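Local coordinates for small S protein (Podospora anserina, PDB 2WVQ) that forms a prion and, meeting het-S from incompatible cells, triggers a lethal reaction; this is its globular domain, dispensable for prion formation, at residues K53-I65 with V171-C184. The protein carries 2 engineered substitutions. Residues are numbered along the deposited sequence; the frame is centred on the assembly and turned at random.
Sequences KARLSRWGEAVKI and VDELEKAFPIEAVC
Two nearly parallel helices of the HeLo globular domain, their axes at 15° and 10.3 Å apart over 53-62 and 171-176, are joined by a salt-bridge network beside an aromatic core. Arg55 reaches across on an extended chain (CG anti to the backbone N, chi1 -167°). Its guanidinium grips Glu175 side-on: NE donates to OE1, and NH2 to OE2, each oxygen met from above the carboxylate plane. Arg55 NH2 also bonds Asp172 OD2 at 2.6 Å, almost straight and in the guanidinium plane, while Val171 CG1 lies over one face. A water links Arg55 O to Glu175 OE1, and Arg169 is a second partner for Asp172. Next to it, Leu174 CG lies over one face of Trp59 (CH-pi), 3.8 Å from the centroid of its six-membered ring, and Val63 CG1 stands nearer the rim on the opposite face. Weakly, Trp59 NE1 donates to Leu174 O at 3.1 Å. Trp59 and Phe178 form an offset edge-to-face pair (centroids 5.7 Å apart, planes at 71°), the edge of Trp59 toward the face of Phe178, which also receives Val63 CG2. Further along, Ile180 CD1 is tightly packed against Ala62 CB at 3.5 Å, with Cys184 SG alongside. Phe22 of helix 18-28 also meets the Trp59 ring. This is a buried apolar helix-helix interface flanked by a salt-bridge network, in the mainly helical HeLo domain.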
loop_
_atom_site.group_PDB
_atom_site.type_symbol
_atom_site.label_atom_id
_atom_site.label_comp_id
_atom_site.label_asym_id
_atom_site.label_seq_id
_atom_site.Cartn_x
_atom_site.Cartn_y
_atom_site.Cartn_z
ATOM N N LYS A 53 0.522 -4.779 -16.258
ATOM C CA LYS A 53 -0.638 -4.240 -16.965
ATOM C C LYS A 53 -1.193 -5.290 -17.950
ATOM O O LYS A 53 -2.400 -5.440 -18.079
ATOM C CB LYS A 53 -0.273 -2.952 -17.696
ATOM C CG LYS A 53 -1.412 -2.306 -18.458
ATOM C CD LYS A 53 -0.906 -1.191 -19.411
ATOM C CE LYS A 53 -2.010 -0.133 -19.572
ATOM N NZ LYS A 53 -1.703 0.837 -20.638
ATOM N N ALA A 54 -0.306 -6.010 -18.634
ATOM C CA ALA A 54 -0.745 -7.045 -19.611
ATOM C C ALA A 54 -1.468 -8.188 -18.888
ATOM O O ALA A 54 -2.438 -8.766 -19.396
ATOM C CB ALA A 54 0.472 -7.603 -20.409
ATOM N N ARG A 55 -0.994 -8.509 -17.692
ATOM C CA ARG A 55 -1.536 -9.639 -16.969
ATOM C C ARG A 55 -2.905 -9.325 -16.354
ATOM O O ARG A 55 -3.821 -10.202 -16.335
ATOM C CB ARG A 55 -0.554 -10.143 -15.935
ATOM C CG ARG A 55 -0.968 -11.498 -15.385
ATOM C CD ARG A 55 -0.399 -11.727 -14.041
ATOM N NE ARG A 55 -1.079 -12.779 -13.296
ATOM C CZ ARG A 55 -0.851 -13.023 -12.010
ATOM N NH1 ARG A 55 0.039 -12.285 -11.334
ATOM N NH2 ARG A 55 -1.516 -13.982 -11.389
ATOM N N LEU A 56 -3.046 -8.084 -15.876
ATOM C CA LEU A 56 -4.314 -7.550 -15.383
ATOM C C LEU A 56 -5.329 -7.508 -16.551
ATOM O O LEU A 56 -6.479 -7.999 -16.440
ATOM C CB LEU A 56 -4.126 -6.138 -14.765
ATOM C CG LEU A 56 -5.360 -5.344 -14.254
ATOM C CD1 LEU A 56 -6.090 -6.031 -13.144
ATOM C CD2 LEU A 56 -5.055 -3.870 -13.832
ATOM N N SER A 57 -4.913 -6.957 -17.676
ATOM C CA SER A 57 -5.836 -6.967 -18.797
ATOM C C SER A 57 -6.198 -8.386 -19.323
ATOM O O SER A 57 -7.329 -8.576 -19.743
ATOM C CB SER A 57 -5.427 -6.005 -19.896
ATOM O OG SER A 57 -4.601 -6.604 -20.840
ATOM N N ARG A 58 -5.259 -9.341 -19.295
ATOM C CA ARG A 58 -5.540 -10.722 -19.632
ATOM C C ARG A 58 -6.696 -11.271 -18.830
ATOM O O ARG A 58 -7.527 -11.977 -19.388
ATOM C CB ARG A 58 -4.328 -11.654 -19.542
ATOM C CG ARG A 58 -4.486 -13.038 -20.315
ATOM C CD ARG A 58 -3.282 -13.941 -20.061
ATOM N NE ARG A 58 -2.046 -13.211 -20.374
ATOM C CZ ARG A 58 -1.011 -12.986 -19.552
ATOM N NH1 ARG A 58 -0.995 -13.461 -18.322
ATOM N NH2 ARG A 58 0.035 -12.292 -19.996
ATOM N N TRP A 59 -6.736 -10.949 -17.531
ATOM C CA TRP A 59 -7.819 -11.338 -16.664
ATOM C C TRP A 59 -9.177 -10.828 -17.120
ATOM O O TRP A 59 -10.161 -11.592 -17.109
ATOM C CB TRP A 59 -7.583 -10.918 -15.205
ATOM C CG TRP A 59 -8.731 -11.325 -14.341
ATOM C CD1 TRP A 59 -8.910 -12.530 -13.750
ATOM C CD2 TRP A 59 -9.863 -10.527 -13.989
ATOM N NE1 TRP A 59 -10.097 -12.546 -13.061
ATOM C CE2 TRP A 59 -10.698 -11.325 -13.189
ATOM C CE3 TRP A 59 -10.251 -9.207 -14.276
ATOM C CZ2 TRP A 59 -11.895 -10.853 -12.641
ATOM C CZ3 TRP A 59 -11.440 -8.731 -13.723
ATOM C CH2 TRP A 59 -12.257 -9.559 -12.926
ATOM N N GLY A 60 -9.255 -9.547 -17.464
ATOM C CA GLY A 60 -10.521 -8.992 -17.941
ATOM C C GLY A 60 -10.991 -9.684 -19.202
ATOM O O GLY A 60 -12.207 -9.905 -19.387
ATOM N N GLU A 61 -10.043 -10.053 -20.069
ATOM C CA GLU A 61 -10.380 -10.786 -21.301
ATOM C C GLU A 61 -10.863 -12.204 -21.013
ATOM O O GLU A 61 -11.814 -12.689 -21.671
ATOM C CB GLU A 61 -9.156 -10.834 -22.246
ATOM C CG GLU A 61 -9.387 -11.475 -23.626
ATOM C CD GLU A 61 -10.219 -10.618 -24.573
ATOM O OE1 GLU A 61 -10.615 -9.496 -24.201
ATOM O OE2 GLU A 61 -10.475 -11.063 -25.712
ATOM N N ALA A 62 -10.200 -12.869 -20.058
ATOM C CA ALA A 62 -10.487 -14.254 -19.685
ATOM C C ALA A 62 -11.911 -14.424 -19.129
ATOM O O ALA A 62 -12.628 -15.406 -19.409
ATOM C CB ALA A 62 -9.489 -14.715 -18.655
ATOM N N VAL A 63 -12.275 -13.446 -18.308
ATOM C CA VAL A 63 -13.561 -13.340 -17.644
ATOM C C VAL A 63 -14.660 -12.660 -18.507
ATOM O O VAL A 63 -15.811 -12.602 -18.100
ATOM C CB VAL A 63 -13.216 -12.580 -16.329
ATOM C CG1 VAL A 63 -13.689 -11.107 -16.304
ATOM C CG2 VAL A 63 -13.394 -13.419 -15.135
ATOM N N LYS A 64 -14.304 -12.136 -19.690
ATOM C CA LYS A 64 -15.255 -11.405 -20.549
ATOM C C LYS A 64 -15.886 -10.221 -19.789
ATOM O O LYS A 64 -17.116 -10.024 -19.776
ATOM C CB LYS A 64 -16.333 -12.361 -21.122
ATOM C CG LYS A 64 -15.729 -13.546 -21.835
ATOM C CD LYS A 64 -16.786 -14.444 -22.517
ATOM C CE LYS A 64 -16.193 -15.159 -23.758
ATOM N NZ LYS A 64 -15.129 -16.150 -23.426
ATOM N N ILE A 65 -15.018 -9.444 -19.147
ATOM C CA ILE A 65 -15.391 -8.335 -18.286
ATOM C C ILE A 65 -16.359 -7.331 -18.917
ATOM O O ILE A 65 -17.261 -6.819 -18.253
ATOM C CB ILE A 65 -14.055 -7.583 -17.747
ATOM C CG1 ILE A 65 -14.394 -6.473 -16.737
ATOM C CG2 ILE A 65 -13.266 -7.010 -18.895
ATOM C CD1 ILE A 65 -14.546 -6.918 -15.290
ATOM N N VAL A 171 -3.852 -9.844 -8.924
ATOM C CA VAL A 171 -4.279 -10.611 -10.099
ATOM C C VAL A 171 -4.266 -12.116 -9.764
ATOM O O VAL A 171 -5.086 -12.861 -10.311
ATOM C CB VAL A 171 -3.520 -10.223 -11.436
ATOM C CG1 VAL A 171 -4.017 -11.051 -12.637
ATOM C CG2 VAL A 171 -3.684 -8.758 -11.780
ATOM N N ASP A 172 -3.391 -12.551 -8.842
ATOM C CA ASP A 172 -3.471 -13.905 -8.247
ATOM C C ASP A 172 -4.837 -14.125 -7.602
ATOM O O ASP A 172 -5.480 -15.159 -7.840
ATOM C CB ASP A 172 -2.403 -14.161 -7.166
ATOM C CG ASP A 172 -0.983 -14.278 -7.722
ATOM O OD1 ASP A 172 -0.020 -14.272 -6.910
ATOM O OD2 ASP A 172 -0.824 -14.367 -8.958
ATOM N N GLU A 173 -5.258 -13.175 -6.763
ATOM C CA GLU A 173 -6.564 -13.205 -6.085
ATOM C C GLU A 173 -7.747 -13.240 -7.077
ATOM O O GLU A 173 -8.694 -14.027 -6.901
ATOM C CB GLU A 173 -6.699 -12.000 -5.146
ATOM C CG GLU A 173 -6.324 -12.253 -3.693
ATOM C CD GLU A 173 -6.785 -11.123 -2.761
ATOM O OE1 GLU A 173 -7.725 -11.339 -1.952
ATOM O OE2 GLU A 173 -6.203 -10.012 -2.833
ATOM N N LEU A 174 -7.672 -12.398 -8.107
ATOM C CA LEU A 174 -8.666 -12.300 -9.201
ATOM C C LEU A 174 -8.800 -13.581 -10.001
ATOM O O LEU A 174 -9.919 -14.006 -10.332
ATOM C CB LEU A 174 -8.272 -11.179 -10.163
ATOM C CG LEU A 174 -8.982 -9.841 -10.343
ATOM C CD1 LEU A 174 -9.965 -9.472 -9.251
ATOM C CD2 LEU A 174 -8.003 -8.710 -10.632
ATOM N N GLU A 175 -7.659 -14.170 -10.348
ATOM C CA GLU A 175 -7.622 -15.440 -11.068
ATOM C C GLU A 175 -8.126 -16.622 -10.217
ATOM O O GLU A 175 -8.655 -17.583 -10.753
ATOM C CB GLU A 175 -6.213 -15.716 -11.618
ATOM C CG GLU A 175 -5.803 -14.864 -12.826
ATOM C CD GLU A 175 -4.307 -14.991 -13.149
ATOM O OE1 GLU A 175 -3.749 -14.147 -13.891
ATOM O OE2 GLU A 175 -3.681 -15.938 -12.647
ATOM N N LYS A 176 -7.948 -16.544 -8.895
ATOM C CA LYS A 176 -8.428 -17.561 -7.957
ATOM C C LYS A 176 -9.971 -17.595 -7.884
ATOM O O LYS A 176 -10.561 -18.652 -7.669
ATOM C CB LYS A 176 -7.828 -17.322 -6.549
ATOM C CG LYS A 176 -7.495 -18.577 -5.715
ATOM C CD LYS A 176 -8.720 -19.094 -4.912
ATOM C CE LYS A 176 -8.523 -20.497 -4.362
ATOM N NZ LYS A 176 -7.399 -20.580 -3.368
ATOM N N ALA A 177 -10.617 -16.439 -8.043
ATOM C CA ALA A 177 -12.067 -16.345 -7.855
ATOM C C ALA A 177 -12.896 -16.773 -9.084
ATOM O O ALA A 177 -14.128 -16.818 -9.023
ATOM C CB ALA A 177 -12.453 -14.931 -7.402
ATOM N N PHE A 178 -12.217 -17.075 -10.194
ATOM C CA PHE A 178 -12.883 -17.414 -11.458
ATOM C C PHE A 178 -12.232 -18.625 -12.146
ATOM O O PHE A 178 -11.015 -18.816 -12.032
ATOM C CB PHE A 178 -12.947 -16.174 -12.374
ATOM C CG PHE A 178 -13.764 -15.047 -11.796
ATOM C CD1 PHE A 178 -13.198 -14.124 -10.906
ATOM C CD2 PHE A 178 -15.111 -14.912 -12.119
ATOM C CE1 PHE A 178 -13.986 -13.102 -10.363
ATOM C CE2 PHE A 178 -15.875 -13.891 -11.593
ATOM C CZ PHE A 178 -15.309 -12.991 -10.702
ATOM N N PRO A 179 -13.042 -19.463 -12.841
ATOM C CA PRO A 179 -12.529 -20.712 -13.435
ATOM C C PRO A 179 -11.733 -20.525 -14.746
ATOM O O PRO A 179 -12.083 -21.127 -15.769
ATOM C CB PRO A 179 -13.826 -21.496 -13.705
ATOM C CG PRO A 179 -14.795 -20.443 -14.071
ATOM C CD PRO A 179 -14.489 -19.309 -13.103
ATOM N N ILE A 180 -10.664 -19.721 -14.724
ATOM C CA ILE A 180 -10.019 -19.307 -15.977
ATOM C C ILE A 180 -8.558 -19.763 -16.190
ATOM O O ILE A 180 -7.820 -19.153 -16.969
ATOM C CB ILE A 180 -10.130 -17.762 -16.204
ATOM C CG1 ILE A 180 -9.457 -16.996 -15.050
ATOM C CG2 ILE A 180 -11.587 -17.361 -16.413
ATOM C CD1 ILE A 180 -9.311 -15.516 -15.267
ATOM N N GLU A 181 -8.148 -20.847 -15.535
ATOM C CA GLU A 181 -6.740 -21.244 -15.621
ATOM C C GLU A 181 -6.302 -21.530 -17.070
ATOM O O GLU A 181 -5.376 -20.875 -17.580
ATOM C CB GLU A 181 -6.413 -22.415 -14.693
ATOM C CG GLU A 181 -5.027 -22.286 -14.084
ATOM C CD GLU A 181 -4.317 -23.612 -13.899
ATOM O OE1 GLU A 181 -4.807 -24.453 -13.106
ATOM O OE2 GLU A 181 -3.250 -23.800 -14.535
ATOM N N ALA A 182 -6.984 -22.479 -17.722
ATOM C CA ALA A 182 -6.670 -22.899 -19.098
ATOM C C ALA A 182 -6.826 -21.764 -20.133
ATOM O O ALA A 182 -6.059 -21.668 -21.089
ATOM C CB ALA A 182 -7.542 -24.126 -19.515
ATOM N N VAL A 183 -7.860 -20.943 -19.931
ATOM C CA VAL A 183 -8.136 -19.737 -20.741
ATOM C C VAL A 183 -6.973 -18.718 -20.702
ATOM O O VAL A 183 -6.557 -18.188 -21.744
ATOM C CB VAL A 183 -9.488 -19.066 -20.304
ATOM C CG1 VAL A 183 -9.647 -17.694 -20.918
ATOM C CG2 VAL A 183 -10.698 -19.956 -20.671
ATOM N N CYS A 184 -6.441 -18.450 -19.510
ATOM C CA CYS A 184 -5.317 -17.499 -19.398
ATOM C C CYS A 184 -4.040 -18.000 -20.088
ATOM O O CYS A 184 -3.304 -17.222 -20.706
ATOM C CB CYS A 184 -5.039 -17.115 -17.944
ATOM S SG CYS A 184 -6.318 -16.076 -17.230
HETATM O O HOH W 1 -4.542 -12.740 -15.813
HETATM O O HOH W 2 1.781 -13.945 -9.310
#